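Local atomic coordinates of HD-GYP domain-containing protein (Bdellovibrio bacteriovorus, PDB entry 3TM8), a protein that binds two iron ions in an HD-GYP domain and probably belongs to the phosphodiesterases that hydrolyse the bacterial second messenger cyclic-di-GMP. Residues N118-V123 / A200-Y205; N134-A139 / L196-L201; A156-E161 / G171-T176. One frame throughout, in Å; residues are numbered along the deposited sequence.

Contact 1. Residues N118-V123 / A200-Y205; sequences NNAEEV and ALLHDY. With FE (Fe (III) ion), chain D; FE (Fe (III) ion), chain E.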
ATOM      1  N   ASN A 118       4.147   6.222  -2.196  1.00  4.81           N
ATOM      2  CA  ASN A 118       5.468   6.759  -2.501  1.00  4.88           C
ATOM      3  C   ASN A 118       6.478   6.412  -1.419  1.00  5.33           C
ATOM      4  O   ASN A 118       7.615   6.019  -1.710  1.00  5.66           O
ATOM      5  CB  ASN A 118       5.364   8.272  -2.690  1.00  5.57           C
ATOM      6  CG  ASN A 118       6.686   8.934  -3.045  1.00  6.76           C
ATOM      7  OD1 ASN A 118       7.351   8.571  -4.019  1.00  6.79           O
ATOM      8  ND2 ASN A 118       7.035   9.965  -2.290  1.00  8.71           N
ATOM      9  N   ASN A 119       6.062   6.552  -0.161  1.00  4.81           N
ATOM     10  CA  ASN A 119       6.955   6.286   0.958  1.00  5.39           C
ATOM     11  C   ASN A 119       7.370   4.817   0.988  1.00  5.20           C
ATOM     12  O   ASN A 119       8.518   4.488   1.285  1.00  5.60           O
ATOM     13  CB  ASN A 119       6.290   6.642   2.289  1.00  6.31           C
ATOM     14  CG  ASN A 119       5.910   8.108   2.391  1.00  5.88           C
ATOM     15  OD1 ASN A 119       6.432   8.969   1.671  1.00  6.96           O
ATOM     16  ND2 ASN A 119       4.992   8.404   3.297  1.00  6.07           N
ATOM     17  N   ALA A 120       6.424   3.937   0.678  1.00  5.14           N
ATOM     18  CA  ALA A 120       6.704   2.502   0.646  1.00  6.02           C
ATOM     19  C   ALA A 120       7.678   2.165  -0.475  1.00  5.08           C
ATOM     20  O   ALA A 120       8.629   1.407  -0.280  1.00  5.68           O
ATOM     21  CB  ALA A 120       5.429   1.723   0.462  1.00  6.93           C
ATOM     22  N   GLU A 121       7.444   2.736  -1.654  0.50  5.36           N
ATOM     23  CA  GLU A 121       8.315   2.490  -2.794  0.50  6.56           C
ATOM     24  C   GLU A 121       9.734   2.948  -2.489  0.50  5.93           C
ATOM     25  O   GLU A 121      10.702   2.290  -2.857  0.50  6.63           O
ATOM     26  CB  GLU A 121       7.780   3.204  -4.035  0.50  8.50           C
ATOM     27  CG  GLU A 121       6.446   2.667  -4.547  0.50 12.37           C
ATOM     28  CD  GLU A 121       5.983   3.363  -5.816  0.50 20.22           C
ATOM     29  OE1 GLU A 121       5.186   4.327  -5.719  0.50 22.21           O
ATOM     30  OE2 GLU A 121       6.419   2.946  -6.907  0.50 23.98           O
ATOM     31  N   GLU A 122       9.859   4.087  -1.817  1.00  5.27           N
ATOM     32  CA  GLU A 122      11.175   4.607  -1.472  1.00  6.06           C
ATOM     33  C   GLU A 122      11.929   3.613  -0.573  1.00  5.79           C
ATOM     34  O   GLU A 122      13.115   3.372  -0.761  1.00  6.84           O
ATOM     35  CB  GLU A 122      11.042   5.987  -0.827  1.00  8.07           C
ATOM     36  CG  GLU A 122      12.274   6.482  -0.111  1.00 11.68           C
ATOM     37  CD  GLU A 122      13.403   6.858  -1.027  1.00 16.57           C
ATOM     38  OE1 GLU A 122      13.173   7.032  -2.243  1.00 17.25           O
ATOM     39  OE2 GLU A 122      14.533   6.992  -0.513  1.00 19.89           O
ATOM     40  N   VAL A 123      11.233   3.011   0.388  1.00  5.38           N
ATOM     41  CA  VAL A 123      11.859   1.985   1.213  1.00  5.45           C
ATOM     42  C   VAL A 123      12.218   0.728   0.387  1.00  5.46           C
ATOM     43  O   VAL A 123      13.320   0.189   0.505  1.00  6.12           O
ATOM     44  CB  VAL A 123      10.957   1.624   2.419  1.00  5.82           C
ATOM     45  CG1 VAL A 123      11.529   0.437   3.187  1.00  7.39           C
ATOM     46  CG2 VAL A 123      10.777   2.849   3.343  1.00  6.80           C
ATOM     47  N   ALA A 200       2.145  -3.402   7.444  1.00  5.42           N
ATOM     48  CA  ALA A 200       1.184  -3.641   6.372  1.00  5.88           C
ATOM     49  C   ALA A 200       1.595  -2.937   5.077  1.00  5.77           C
ATOM     50  O   ALA A 200       1.523  -3.497   3.992  1.00  6.44           O
ATOM     51  CB  ALA A 200      -0.215  -3.231   6.809  1.00  6.20           C
ATOM     52  N   LEU A 201       2.048  -1.702   5.190  1.00  5.13           N
ATOM     53  CA  LEU A 201       2.467  -0.972   4.015  0.50  4.93           C
ATOM     54  C   LEU A 201       3.601  -1.695   3.282  1.00  5.54           C
ATOM     55  O   LEU A 201       3.613  -1.746   2.045  1.00  6.02           O
ATOM     56  CB  LEU A 201       2.882   0.429   4.437  0.50  5.11           C
ATOM     57  CG  LEU A 201       3.288   1.396   3.344  0.50  5.62           C
ATOM     58  CD1 LEU A 201       2.188   1.529   2.309  0.50  6.15           C
ATOM     59  CD2 LEU A 201       3.597   2.735   3.981  0.50  5.82           C
ATOM     60  N   LEU A 202       4.534  -2.257   4.040  1.00  5.04           N
ATOM     61  CA  LEU A 202       5.725  -2.876   3.484  1.00  5.21           C
ATOM     62  C   LEU A 202       5.614  -4.387   3.309  1.00  5.67           C
ATOM     63  O   LEU A 202       6.588  -5.026   2.911  1.00  6.00           O
ATOM     64  CB  LEU A 202       6.927  -2.555   4.370  1.00  6.02           C
ATOM     65  CG  LEU A 202       7.251  -1.071   4.602  1.00  6.32           C
ATOM     66  CD1 LEU A 202       8.401  -0.937   5.592  1.00  8.23           C
ATOM     67  CD2 LEU A 202       7.586  -0.369   3.280  1.00  7.02           C
ATOM     68  N   HIS A 203       4.439  -4.954   3.592  1.00  5.06           N
ATOM     69  CA  HIS A 203       4.357  -6.394   3.815  1.00  4.78           C
ATOM     70  C   HIS A 203       4.851  -7.232   2.642  1.00  5.11           C
ATOM     71  O   HIS A 203       5.435  -8.297   2.847  1.00  6.50           O
ATOM     72  CB  HIS A 203       2.954  -6.836   4.264  1.00  5.77           C
ATOM     73  CG  HIS A 203       1.950  -6.951   3.159  1.00  5.43           C
ATOM     74  ND1 HIS A 203       1.234  -5.874   2.673  1.00  5.91           N
ATOM     75  CD2 HIS A 203       1.537  -8.028   2.446  1.00  5.15           C
ATOM     76  CE1 HIS A 203       0.423  -6.286   1.712  1.00  5.69           C
ATOM     77  NE2 HIS A 203       0.579  -7.590   1.564  1.00  5.59           N
ATOM     78  N   ASP A 204       4.625  -6.753   1.418  1.00  4.75           N
ATOM     79  CA  ASP A 204       4.942  -7.527   0.218  1.00  5.83           C
ATOM     80  C   ASP A 204       6.261  -7.142  -0.428  1.00  5.67           C
ATOM     81  O   ASP A 204       6.465  -7.334  -1.630  1.00  5.69           O
ATOM     82  CB  ASP A 204       3.784  -7.472  -0.779  1.00  5.18           C
ATOM     83  CG  ASP A 204       2.783  -8.598  -0.564  1.00  5.38           C
ATOM     84  OD1 ASP A 204       3.174  -9.625   0.037  1.00  5.33           O
ATOM     85  OD2 ASP A 204       1.612  -8.456  -0.993  1.00  5.32           O
ATOM     86  N   TYR A 205       7.180  -6.637   0.385  1.00  6.05           N
ATOM     87  CA  TYR A 205       8.526  -6.336  -0.082  1.00  7.07           C
ATOM     88  C   TYR A 205       9.153  -7.507  -0.856  1.00  6.51           C
ATOM     89  O   TYR A 205       9.889  -7.304  -1.829  1.00  7.40           O
ATOM     90  CB  TYR A 205       9.408  -5.944   1.104  1.00  7.16           C
ATOM     91  CG  TYR A 205      10.852  -5.715   0.740  1.00  8.02           C
ATOM     92  CD1 TYR A 205      11.209  -4.882  -0.319  1.00  7.80           C
ATOM     93  CD2 TYR A 205      11.864  -6.343   1.452  1.00 11.38           C
ATOM     94  CE1 TYR A 205      12.547  -4.673  -0.643  1.00  8.89           C
ATOM     95  CE2 TYR A 205      13.186  -6.154   1.130  1.00 12.45           C
ATOM     96  CZ  TYR A 205      13.526  -5.321   0.085  1.00 10.21           C
ATOM     97  OH  TYR A 205      14.854  -5.151  -0.206  1.00 12.14           O
TER
HETATM   98 FE    FE D 902      -0.165  -9.021  -0.037  1.00  5.02          FE
HETATM   99 FE    FE E 903       2.170 -11.460   0.516  1.00  5.65          FE
HETATM  100  O   HOH W   1       0.575 -10.508   1.027  1.00  5.37           O

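Contact 2. Residues N134-A139 / L196-L201; sequences NYCKDA and LTLGAL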
ATOM      1  N   ASN A 134      12.539   5.864   8.395  1.00  5.91           N
ATOM      2  CA  ASN A 134      11.958   6.649   9.479  1.00  7.62           C
ATOM      3  C   ASN A 134      10.897   7.619   8.970  1.00  6.70           C
ATOM      4  O   ASN A 134       9.907   7.871   9.650  1.00  7.60           O
ATOM      5  CB  ASN A 134      13.033   7.391  10.269  1.00  9.39           C
ATOM      6  CG  ASN A 134      13.876   6.460  11.113  1.00 11.69           C
ATOM      7  OD1 ASN A 134      13.462   5.341  11.416  1.00 13.61           O
ATOM      8  ND2 ASN A 134      15.056   6.920  11.511  1.00 13.74           N
ATOM      9  N   TYR A 135      11.094   8.163   7.773  1.00  6.72           N
ATOM     10  CA  TYR A 135      10.080   9.005   7.164  1.00  7.16           C
ATOM     11  C   TYR A 135       8.795   8.204   6.924  1.00  6.98           C
ATOM     12  O   TYR A 135       7.694   8.657   7.238  1.00  6.49           O
ATOM     13  CB  TYR A 135      10.601   9.588   5.848  1.00  8.51           C
ATOM     14  CG  TYR A 135       9.673  10.614   5.248  1.00  7.81           C
ATOM     15  CD1 TYR A 135       9.795  11.961   5.577  1.00  9.50           C
ATOM     16  CD2 TYR A 135       8.659  10.240   4.371  1.00  8.72           C
ATOM     17  CE1 TYR A 135       8.940  12.909   5.041  1.00 11.01           C
ATOM     18  CE2 TYR A 135       7.795  11.181   3.832  1.00  9.37           C
ATOM     19  CZ  TYR A 135       7.945  12.513   4.169  1.00 11.13           C
ATOM     20  OH  TYR A 135       7.092  13.449   3.634  1.00 12.88           O
ATOM     21  N   CYS A 136       8.946   7.004   6.364  1.00  5.76           N
ATOM     22  CA  CYS A 136       7.807   6.131   6.111  1.00  5.94           C
ATOM     23  C   CYS A 136       7.085   5.807   7.421  1.00  5.29           C
ATOM     24  O   CYS A 136       5.849   5.813   7.484  1.00  5.57           O
ATOM     25  CB  CYS A 136       8.278   4.843   5.423  1.00  6.66           C
ATOM     26  SG  CYS A 136       6.982   3.743   4.860  1.00  6.86           S
ATOM     27  N   LYS A 137       7.867   5.514   8.460  1.00  5.48           N
ATOM     28  CA  LYS A 137       7.316   5.197   9.777  1.00  5.71           C
ATOM     29  C   LYS A 137       6.539   6.379  10.360  1.00  6.20           C
ATOM     30  O   LYS A 137       5.415   6.232  10.837  1.00  6.36           O
ATOM     31  CB  LYS A 137       8.443   4.795  10.728  1.00  6.75           C
ATOM     32  CG  LYS A 137       7.992   4.465  12.137  1.00  8.55           C
ATOM     33  CD  LYS A 137       9.122   3.792  12.906  1.00 12.84           C
ATOM     34  CE  LYS A 137       8.768   3.576  14.359  1.00 15.38           C
ATOM     35  NZ  LYS A 137       9.882   2.862  15.042  1.00 17.00           N
ATOM     36  N   ASP A 138       7.136   7.563  10.316  1.00  6.28           N
ATOM     37  CA  ASP A 138       6.458   8.753  10.806  1.00  7.44           C
ATOM     38  C   ASP A 138       5.169   8.994  10.032  1.00  5.71           C
ATOM     39  O   ASP A 138       4.126   9.294  10.621  1.00  7.64           O
ATOM     40  CB  ASP A 138       7.369   9.974  10.717  1.00 10.10           C
ATOM     41  CG  ASP A 138       6.650  11.256  11.062  1.00 19.65           C
ATOM     42  OD1 ASP A 138       6.521  11.547  12.265  1.00 23.49           O
ATOM     43  OD2 ASP A 138       6.209  11.966  10.133  1.00 23.62           O
ATOM     44  N   ALA A 139       5.235   8.841   8.711  1.00  6.05           N
ATOM     45  CA  ALA A 139       4.066   9.051   7.878  1.00  6.74           C
ATOM     46  C   ALA A 139       2.988   8.003   8.130  1.00  5.44           C
ATOM     47  O   ALA A 139       1.808   8.292   7.974  1.00  5.93           O
ATOM     48  CB  ALA A 139       4.455   9.075   6.410  1.00  7.98           C
ATOM     49  N   LEU A 196       1.880  -1.652  13.045  1.00  6.94           N
ATOM     50  CA  LEU A 196       0.951  -2.449  12.253  1.00  7.65           C
ATOM     51  C   LEU A 196       0.790  -1.834  10.867  1.00  6.99           C
ATOM     52  O   LEU A 196       0.853  -2.527   9.851  1.00  7.46           O
ATOM     53  CB  LEU A 196      -0.406  -2.522  12.960  1.00  9.38           C
ATOM     54  CG  LEU A 196      -1.584  -3.086  12.164  1.00 10.81           C
ATOM     55  CD1 LEU A 196      -1.364  -4.555  11.845  1.00 11.10           C
ATOM     56  CD2 LEU A 196      -2.897  -2.879  12.914  1.00 12.15           C
ATOM     57  N   THR A 197       0.582  -0.521  10.842  1.00  5.98           N
ATOM     58  CA  THR A 197       0.378   0.201   9.596  1.00  6.13           C
ATOM     59  C   THR A 197       1.635   0.142   8.731  1.00  5.38           C
ATOM     60  O   THR A 197       1.573  -0.135   7.522  1.00  5.60           O
ATOM     61  CB  THR A 197      -0.023   1.656   9.885  1.00  7.73           C
ATOM     62  OG1 THR A 197      -1.249   1.650  10.627  1.00  8.70           O
ATOM     63  CG2 THR A 197      -0.205   2.452   8.596  1.00  8.77           C
ATOM     64  N   LEU A 198       2.783   0.394   9.351  1.00  5.51           N
ATOM     65  CA  LEU A 198       4.054   0.342   8.637  1.00  6.18           C
ATOM     66  C   LEU A 198       4.338  -1.053   8.070  1.00  5.78           C
ATOM     67  O   LEU A 198       4.739  -1.201   6.905  1.00  5.84           O
ATOM     68  CB  LEU A 198       5.188   0.798   9.554  1.00  7.15           C
ATOM     69  CG  LEU A 198       6.593   0.828   8.964  1.00  7.44           C
ATOM     70  CD1 LEU A 198       6.658   1.722   7.720  1.00  7.06           C
ATOM     71  CD2 LEU A 198       7.588   1.285  10.035  1.00  7.62           C
ATOM     72  N   GLY A 199       4.149  -2.079   8.895  1.00  5.52           N
ATOM     73  CA  GLY A 199       4.353  -3.439   8.444  1.00  5.65           C
ATOM     74  C   GLY A 199       3.410  -3.801   7.318  1.00  5.90           C
ATOM     75  O   GLY A 199       3.823  -4.409   6.319  1.00  5.95           O
ATOM     76  N   ALA A 200       2.145  -3.402   7.444  1.00  5.42           N
ATOM     77  CA  ALA A 200       1.184  -3.641   6.372  1.00  5.88           C
ATOM     78  C   ALA A 200       1.595  -2.937   5.077  1.00  5.77           C
ATOM     79  O   ALA A 200       1.523  -3.497   3.992  1.00  6.44           O
ATOM     80  CB  ALA A 200      -0.215  -3.231   6.809  1.00  6.20           C
ATOM     81  N   LEU A 201       2.048  -1.702   5.190  1.00  5.13           N
ATOM     82  CA  LEU A 201       2.467  -0.972   4.015  0.50  4.93           C
ATOM     83  C   LEU A 201       3.601  -1.695   3.282  1.00  5.54           C
ATOM     84  O   LEU A 201       3.613  -1.746   2.045  1.00  6.02           O
ATOM     85  CB  LEU A 201       2.882   0.429   4.437  0.50  5.11           C
ATOM     86  CG  LEU A 201       3.288   1.396   3.344  0.50  5.62           C
ATOM     87  CD1 LEU A 201       2.188   1.529   2.309  0.50  6.15           C
ATOM     88  CD2 LEU A 201       3.597   2.735   3.981  0.50  5.82           C
TER

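Contact 3. Residues A156-E161 / G171-T176; sequences AVMNIE and GVTVST. With DMS (dimethyl sulfoxide), chain F.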
ATOM      1  N   ALA A 156     -13.051   6.872   1.396  1.00  8.25           N
ATOM      2  CA  ALA A 156     -12.421   7.587   0.290  1.00  7.93           C
ATOM      3  C   ALA A 156     -11.184   6.857  -0.225  1.00  8.65           C
ATOM      4  O   ALA A 156     -10.970   6.762  -1.433  1.00  9.10           O
ATOM      5  CB  ALA A 156     -12.066   9.001   0.715  1.00  8.86           C
ATOM      6  N   VAL A 157     -10.364   6.340   0.684  1.00  8.33           N
ATOM      7  CA  VAL A 157      -9.183   5.596   0.264  1.00  8.62           C
ATOM      8  C   VAL A 157      -9.590   4.325  -0.478  1.00  8.51           C
ATOM      9  O   VAL A 157      -8.997   3.973  -1.499  1.00 10.34           O
ATOM     10  CB  VAL A 157      -8.243   5.281   1.449  1.00  9.47           C
ATOM     11  CG1 VAL A 157      -7.167   4.284   1.028  1.00  9.95           C
ATOM     12  CG2 VAL A 157      -7.616   6.582   1.975  1.00  9.31           C
ATOM     13  N   MET A 158     -10.628   3.658   0.018  1.00  9.29           N
ATOM     14  CA  MET A 158     -11.086   2.423  -0.609  1.00 11.65           C
ATOM     15  C   MET A 158     -11.727   2.662  -1.983  1.00 12.07           C
ATOM     16  O   MET A 158     -11.944   1.718  -2.732  1.00 13.55           O
ATOM     17  CB  MET A 158     -12.008   1.636   0.331  1.00 13.95           C
ATOM     18  CG  MET A 158     -11.304   1.128   1.595  1.00 16.03           C
ATOM     19  SD  MET A 158      -9.901   0.007   1.307  1.00 17.18           S
ATOM     20  CE  MET A 158     -10.723  -1.422   0.611  1.00 18.94           C
ATOM     21  N   ASN A 159     -12.012   3.921  -2.311  1.00 12.11           N
ATOM     22  CA  ASN A 159     -12.492   4.295  -3.643  1.00 14.15           C
ATOM     23  C   ASN A 159     -11.386   4.336  -4.687  1.00 14.21           C
ATOM     24  O   ASN A 159     -11.657   4.417  -5.887  1.00 16.47           O
ATOM     25  CB  ASN A 159     -13.139   5.680  -3.617  1.00 16.24           C
ATOM     26  CG  ASN A 159     -14.535   5.670  -3.053  1.00 19.13           C
ATOM     27  OD1 ASN A 159     -15.233   4.658  -3.096  1.00 20.25           O
ATOM     28  ND2 ASN A 159     -14.958   6.816  -2.526  1.00 20.81           N
ATOM     29  N   ILE A 160     -10.138   4.312  -4.233  1.00 11.66           N
ATOM     30  CA  ILE A 160      -9.013   4.442  -5.146  1.00 10.88           C
ATOM     31  C   ILE A 160      -8.571   3.052  -5.598  1.00 10.17           C
ATOM     32  O   ILE A 160      -7.777   2.389  -4.934  1.00 10.45           O
ATOM     33  CB  ILE A 160      -7.839   5.203  -4.491  1.00 10.39           C
ATOM     34  CG1 ILE A 160      -8.336   6.501  -3.831  1.00 11.24           C
ATOM     35  CG2 ILE A 160      -6.748   5.499  -5.517  1.00 11.76           C
ATOM     36  CD1 ILE A 160      -7.291   7.189  -2.973  1.00 11.64           C
ATOM     37  N   GLU A 161      -9.102   2.610  -6.732  1.00 11.12           N
ATOM     38  CA  GLU A 161      -8.869   1.256  -7.204  1.00 12.44           C
ATOM     39  C   GLU A 161      -7.408   1.026  -7.573  1.00 10.09           C
ATOM     40  O   GLU A 161      -6.744   1.904  -8.120  1.00 11.10           O
ATOM     41  CB  GLU A 161      -9.777   0.957  -8.402  1.00 15.57           C
ATOM     42  CG  GLU A 161      -9.659  -0.468  -8.927  1.00 21.60           C
ATOM     43  CD  GLU A 161     -10.616  -0.768 -10.067  1.00 26.47           C
ATOM     44  OE1 GLU A 161     -11.468   0.091 -10.383  1.00 28.35           O
ATOM     45  OE2 GLU A 161     -10.512  -1.870 -10.649  1.00 28.60           O
ATOM     46  N   GLY A 171      -0.157  -2.506  -0.545  1.00  4.53           N
ATOM     47  CA  GLY A 171       0.288  -2.281   0.821  1.00  4.72           C
ATOM     48  C   GLY A 171      -0.518  -1.183   1.499  1.00  4.73           C
ATOM     49  O   GLY A 171      -0.909  -1.309   2.668  1.00  5.29           O
ATOM     50  N   VAL A 172      -0.779  -0.091   0.790  1.00  4.95           N
ATOM     51  CA  VAL A 172      -1.595   0.961   1.390  1.00  4.71           C
ATOM     52  C   VAL A 172      -3.005   0.442   1.712  1.00  4.46           C
ATOM     53  O   VAL A 172      -3.541   0.679   2.798  1.00  4.62           O
ATOM     54  CB  VAL A 172      -1.671   2.230   0.508  1.00  6.22           C
ATOM     55  CG1 VAL A 172      -2.492   3.300   1.216  1.00  7.28           C
ATOM     56  CG2 VAL A 172      -0.263   2.755   0.180  1.00  6.12           C
ATOM     57  N   THR A 173      -3.584  -0.311   0.786  1.00  4.90           N
ATOM     58  CA  THR A 173      -4.919  -0.848   1.003  1.00  5.60           C
ATOM     59  C   THR A 173      -4.951  -1.784   2.204  1.00  5.29           C
ATOM     60  O   THR A 173      -5.831  -1.678   3.057  1.00  6.09           O
ATOM     61  CB  THR A 173      -5.432  -1.568  -0.248  1.00  6.83           C
ATOM     62  OG1 THR A 173      -5.614  -0.589  -1.270  1.00  8.19           O
ATOM     63  CG2 THR A 173      -6.768  -2.236   0.036  1.00  7.67           C
ATOM     64  N   VAL A 174      -3.982  -2.689   2.270  1.00  4.75           N
ATOM     65  CA  VAL A 174      -3.913  -3.622   3.382  1.00  5.33           C
ATOM     66  C   VAL A 174      -3.695  -2.859   4.699  1.00  4.69           C
ATOM     67  O   VAL A 174      -4.286  -3.206   5.718  1.00  5.38           O
ATOM     68  CB  VAL A 174      -2.856  -4.719   3.120  1.00  5.41           C
ATOM     69  CG1 VAL A 174      -2.608  -5.571   4.360  1.00  6.16           C
ATOM     70  CG2 VAL A 174      -3.300  -5.600   1.970  1.00  5.93           C
ATOM     71  N   SER A 175      -2.899  -1.792   4.680  1.00  4.77           N
ATOM     72  CA  SER A 175      -2.698  -1.012   5.898  1.00  5.69           C
ATOM     73  C   SER A 175      -3.980  -0.317   6.349  1.00  5.92           C
ATOM     74  O   SER A 175      -4.244  -0.189   7.550  1.00  6.92           O
ATOM     75  CB  SER A 175      -1.564  -0.002   5.711  1.00  6.83           C
ATOM     76  OG  SER A 175      -2.008   1.190   5.082  1.00  7.11           O
ATOM     77  N   THR A 176      -4.784   0.119   5.387  1.00  5.75           N
ATOM     78  CA  THR A 176      -6.042   0.801   5.665  1.00  6.28           C
ATOM     79  C   THR A 176      -7.029  -0.162   6.339  1.00  6.72           C
ATOM     80  O   THR A 176      -7.640   0.165   7.368  1.00  7.38           O
ATOM     81  CB  THR A 176      -6.649   1.371   4.367  1.00  6.80           C
ATOM     82  OG1 THR A 176      -5.668   2.169   3.686  1.00  6.30           O
ATOM     83  CG2 THR A 176      -7.865   2.237   4.660  1.00  9.15           C
TER
HETATM   84  S   DMS F 309      -8.390  -0.866  -3.834  1.00 12.18           S
HETATM   85  O   DMS F 309      -6.656  -1.086  -3.600  1.00 12.29           O
HETATM   86  C1  DMS F 309      -9.235  -2.331  -3.181  1.00 13.15           C
HETATM   87  C2  DMS F 309      -8.941   0.334  -2.606  1.00 13.73           C

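Contact 1. Residues N118-V123 / A200-Y205
Ala120 of helix 105-125 lies against Leu201 and Leu202, immediately before the His203-Asp204 pair that gives the HD domain its name. The close packing centres on the Ala120 methyl, whose CB sits 3.6 Å from CG of Leu201 and almost as near to CD1, resting on the fork of the leucine. This holds for one of two modelled conformers of Leu201, in which CG stands anti to the backbone N (chi1 -177°) and runs out toward the other helix. Leu202 starts off to one side but swings its end back. Its CD2 settles between two residues one helical turn apart, 4.0 Å from CA of Ala120 and 4.0 Å from CB of Val123, and the Leu202 and Val123 side chains cross at about a right angle. No hydrogen bond joins the segments; this part is buried and wholly apolar.

The other side of helix 105-125 is polar, partly exposed and without contact to 200-205. There Glu122 forms a salt bridge with Arg27, and Asn118 bonds to the same arginine.

Beyond Leu202 the chain reaches the metals in a type I turn. Asp204 bridges the two irons, OD2 to one and OD1 to the other, and a water also joins them; His170 and Asn285 are further ligands of the first, His232, His257 and Glu258 of the second. The His203 ring binds the first iron through NE2 at 2.3 Å, while its other nitrogen fixes the ring's rotation: ND1 donates to the backbone O of Ala200 at 2.7 Å, the acceptor lying only 6° out of the ring plane.

Contact 2. Residues N134-A139 / L196-L201
Cys136 and Lys137 of helix 130-149 meet Leu198 and Leu201 of helix 190-202, and apolar contact does all the work between the two segments. The thiol sulfur reaches in between two leucine ends: SG of Cys136 is 3.5 Å from CD1 of Leu198 and, in the Leu201 conformer described here, 3.6 Å from CD2 of Leu201, methyls that belong to successive turns of the same helix. The other branch of Leu198 serves the lysine. Its CD2 touches the start of the aliphatic chain, 3.7 Å from CB of Lys137 and nearly as close to CG, with the two side chains crossing at about a right angle.

Polar interactions lead elsewhere. The lysine chain is extended from CG onward (chi2 168°), which carries NZ past the leucine and away from the helix to a salt bridge with Asp247. Its backbone O accepts from the side chain of Gln194, a further tie to helix 190-202.

The helix axes approach to 9.3 Å at an angle of 122°, a steep crossing that confines side-chain contact to a short patch around Lys137 and Leu198. The result is helix-on-helix packing in the all-helical core of the HD domain fold, on the helix that leads into the metal-binding His203-Asp204 pair.

Contact 3. Residues A156-E161 / G171-T176
Met158 lays the end of its side chain across Thr173, with SD 4.1 Å from the threonine methyl CG2 and CE equally near. Bends at chi2 (-60°) and chi3 bring SD and CE round toward helix 167-185, although CB starts off to one side. The two side chains cross at about a right angle.

Val157 makes the second contact, one helical turn along the partner. Its CG1 comes to 3.7 Å from OG1 of Thr176, a carbon-to-hydroxyl contact and not a polar bond. That hydroxyl is already engaged, donating to the backbone O of Val172 at 2.7 Å from 40° above the carbonyl plane, and it is also hydrogen-bonded to the hydroxyl of Tyr143 on helix 130-149. Ser175 OG donates to the same Val172 O, tilted 22° from the plane. With the backbone N of Thr176 as well, three donors grip this one buried oxygen.

Within the helical HD domain, the contact sets the short helix 153-158 and the chain leaving it against helix 167-185, which carries the iron ligand His170 near its start. Helix 190-202 also packs on 167-185, with Ala200 on Ser175 and Leu201 on Val172.

A dimethyl sulfoxide molecule, probably from the crystallisation liquor, occupies the Thr173 end of the interface. Its oxygen accepts from OG1 of Thr173 at 2.6 Å, and its methyl C2 lies against the backbone of 158-160, 3.3 Å from the O of Met158 and similarly close to the O of Ile160. The Ile160 oxygen also accepts from NE2 of His169.

How the contacts relate
Contacts 1 and 2 are neighbours, their centres about 8 Å apart, and both rest on helix 190-202, sharing Ala200 and Leu201. Their other halves, helices 105-125 and 130-149, follow one another in the chain and touch directly, as where Val123 meets Cys136. Contact 3 lies about 13 Å from contact 1 and about 15 Å from contact 2, centre to centre. It joins 156-161 to 171-176, and in sequence both fall between the two halves of each of the others. Helix 167-185 then ties it back, with Val174 against His203. Helices 105-125 and 130-149 are thereby packed onto the helix that leads to His203 and Asp204, beside the helix that carries His170.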